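Local coordinates for BlEst2 (Bacillus licheniformis, PDB 6WPX), which probably hydrolyses ester bonds as a lipase or esterase, and is seen here in a propeptide form whose C-terminal domain has autoinhibitory effects, at residues 407-413 with 448-454. Sequence-based numbering, arbitrary orientation.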
loop_
_atom_site.group_PDB
_atom_site.type_symbol
_atom_site.label_atom_id
_atom_site.label_comp_id
_atom_site.label_asym_id
_atom_site.label_seq_id
_atom_site.Cartn_x
_atom_site.Cartn_y
_atom_site.Cartn_z
ATOM N N VAL A 407 -1.366 -24.493 -19.208
ATOM C CA VAL A 407 -0.916 -23.389 -18.316
ATOM C C VAL A 407 0.603 -23.269 -18.260
ATOM O O VAL A 407 1.256 -24.209 -17.844
ATOM C CB VAL A 407 -1.473 -23.487 -16.881
ATOM C CG1 VAL A 407 -0.906 -22.376 -16.010
ATOM C CG2 VAL A 407 -2.986 -23.513 -16.817
ATOM N N LYS A 408 1.111 -22.077 -18.557
ATOM C CA LYS A 408 2.540 -21.780 -18.505
ATOM C C LYS A 408 2.780 -20.667 -17.473
ATOM O O LYS A 408 1.874 -19.858 -17.218
ATOM C CB LYS A 408 3.071 -21.352 -19.883
ATOM C CG LYS A 408 3.105 -22.482 -20.915
ATOM C CD LYS A 408 4.369 -23.345 -20.812
ATOM C CE LYS A 408 4.323 -24.526 -21.750
ATOM N NZ LYS A 408 5.428 -25.482 -21.480
ATOM N N ALA A 409 3.987 -20.649 -16.865
ATOM C CA ALA A 409 4.395 -19.672 -15.865
ATOM C C ALA A 409 5.847 -19.295 -16.054
ATOM O O ALA A 409 6.716 -20.160 -15.995
ATOM C CB ALA A 409 4.192 -20.230 -14.474
ATOM N N SER A 410 6.116 -18.009 -16.288
ATOM C CA SER A 410 7.484 -17.495 -16.429
ATOM C C SER A 410 7.770 -16.635 -15.193
ATOM O O SER A 410 6.904 -15.872 -14.752
ATOM C CB SER A 410 7.654 -16.720 -17.732
ATOM O OG SER A 410 6.815 -15.579 -17.752
ATOM N N VAL A 411 8.921 -16.835 -14.569
ATOM C CA VAL A 411 9.296 -16.149 -13.339
ATOM C C VAL A 411 10.363 -15.063 -13.543
ATOM O O VAL A 411 11.383 -15.319 -14.178
ATOM C CB VAL A 411 9.728 -17.194 -12.277
ATOM C CG1 VAL A 411 10.245 -16.525 -11.004
ATOM C CG2 VAL A 411 8.575 -18.134 -11.953
ATOM N N ARG A 412 10.110 -13.863 -12.998
ATOM C CA ARG A 412 11.019 -12.711 -12.943
ATOM C C ARG A 412 11.113 -12.379 -11.462
ATOM O O ARG A 412 10.092 -12.382 -10.779
ATOM C CB ARG A 412 10.478 -11.508 -13.723
ATOM C CG ARG A 412 10.740 -11.610 -15.214
ATOM C CD ARG A 412 9.888 -10.641 -16.024
ATOM N NE ARG A 412 9.891 -11.053 -17.423
ATOM C CZ ARG A 412 10.717 -10.572 -18.342
ATOM N NH1 ARG A 412 10.704 -11.064 -19.574
ATOM N NH2 ARG A 412 11.566 -9.598 -18.038
ATOM N N SER A 413 12.328 -12.206 -10.942
ATOM C CA SER A 413 12.472 -11.924 -9.525
ATOM C C SER A 413 13.588 -10.924 -9.223
ATOM O O SER A 413 14.491 -10.715 -10.042
ATOM C CB SER A 413 12.673 -13.216 -8.735
ATOM O OG SER A 413 13.863 -13.843 -9.173
ATOM N N SER A 448 10.993 -10.017 -4.379
ATOM C CA SER A 448 9.801 -9.684 -5.112
ATOM C C SER A 448 9.778 -10.685 -6.258
ATOM O O SER A 448 10.741 -10.778 -6.996
ATOM C CB SER A 448 9.803 -8.253 -5.615
ATOM O OG SER A 448 8.610 -8.142 -6.368
ATOM N N VAL A 449 8.722 -11.496 -6.348
ATOM C CA VAL A 449 8.599 -12.496 -7.383
ATOM C C VAL A 449 7.410 -12.192 -8.243
ATOM O O VAL A 449 6.313 -12.018 -7.741
ATOM C CB VAL A 449 8.584 -13.947 -6.827
ATOM C CG1 VAL A 449 8.682 -14.960 -7.963
ATOM C CG2 VAL A 449 9.723 -14.163 -5.829
ATOM N N THR A 450 7.650 -12.092 -9.549
ATOM C CA THR A 450 6.618 -11.869 -10.553
ATOM C C THR A 450 6.435 -13.160 -11.324
ATOM O O THR A 450 7.365 -13.618 -11.977
ATOM C CB THR A 450 6.976 -10.699 -11.470
ATOM O OG1 THR A 450 7.009 -9.502 -10.702
ATOM C CG2 THR A 450 5.955 -10.510 -12.565
ATOM N N ILE A 451 5.230 -13.731 -11.278
ATOM C CA ILE A 451 4.902 -14.964 -11.989
ATOM C C ILE A 451 3.891 -14.623 -13.060
ATOM O O ILE A 451 2.759 -14.247 -12.745
ATOM C CB ILE A 451 4.396 -16.098 -11.037
ATOM C CG1 ILE A 451 5.425 -16.416 -9.918
ATOM C CG2 ILE A 451 4.033 -17.377 -11.834
ATOM C CD1 ILE A 451 4.984 -15.903 -8.576
ATOM N N ASP A 452 4.306 -14.718 -14.325
ATOM C CA ASP A 452 3.400 -14.454 -15.441
ATOM C C ASP A 452 2.775 -15.747 -15.921
ATOM O O ASP A 452 3.482 -16.646 -16.391
ATOM C CB ASP A 452 4.103 -13.705 -16.592
ATOM C CG ASP A 452 3.937 -12.204 -16.395
ATOM O OD1 ASP A 452 2.821 -11.685 -16.678
ATOM O OD2 ASP A 452 4.892 -11.558 -15.897
ATOM N N LEU A 453 1.454 -15.838 -15.766
ATOM C CA LEU A 453 0.640 -16.974 -16.155
ATOM C C LEU A 453 -0.053 -16.729 -17.466
ATOM O O LEU A 453 -0.606 -15.657 -17.692
ATOM C CB LEU A 453 -0.430 -17.267 -15.090
ATOM C CG LEU A 453 0.022 -17.670 -13.691
ATOM C CD1 LEU A 453 -1.181 -17.950 -12.825
ATOM C CD2 LEU A 453 0.874 -18.945 -13.718
ATOM N N SER A 454 -0.078 -17.766 -18.310
ATOM C CA SER A 454 -0.754 -17.789 -19.597
ATOM C C SER A 454 -1.341 -19.191 -19.805
ATOM O O SER A 454 -0.906 -20.150 -19.173
ATOM C CB SER A 454 0.222 -17.469 -20.729
ATOM O OG SER A 454 1.286 -18.407 -20.749
#
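Strands 407-413 and 448-454 run antiparallel, their axes 4.6 Å apart at closest approach and their directions 158° apart. Three hydrogen-bonded pairs, Lys408-Ser454, Ser410-Asp452 and Arg412-Thr450, each close a two-bond ring; in the last, Arg412 N lies 2.9 Å from Thr450 O and Thr450 N 2.7 Å from Arg412 O. N-H...O angles of 161-173° show near-linear bonds, and the one-to-one pairing from Lys408-Ser454 to Ser413-Val449 leaves no bulge between them. At the intervening non-hydrogen-bonded pairs CA-H...O contacts add to it, as from Ala409 CA to Asp452 O (3.2 Å).

Side chains alternate between faces. Ala409, Val411, Val449, Ile451 and Leu453 form an apolar one: Ala409 CB meets Leu453 CD2 at 3.6 Å, and Val411 CG1 meets Val449 CG1 at 3.8 Å. Helix 432-438 packs here through Ile432 and Leu435. The other face is more polar. Ser410 OG lies 3.5 Å from Asp452 CB, while the Asp452 carboxylate hydrogen-bonds Thr466 and Trp161 and forms a salt bridge with Arg293.

The two are adjacent interior strands of a C-terminal antiparallel sheet, flanked by 420-431 and 462-473; Asp452 ties its polar face to the alpha/beta-hydrolase-like part at Trp161 and to strand 290-297 at Arg293.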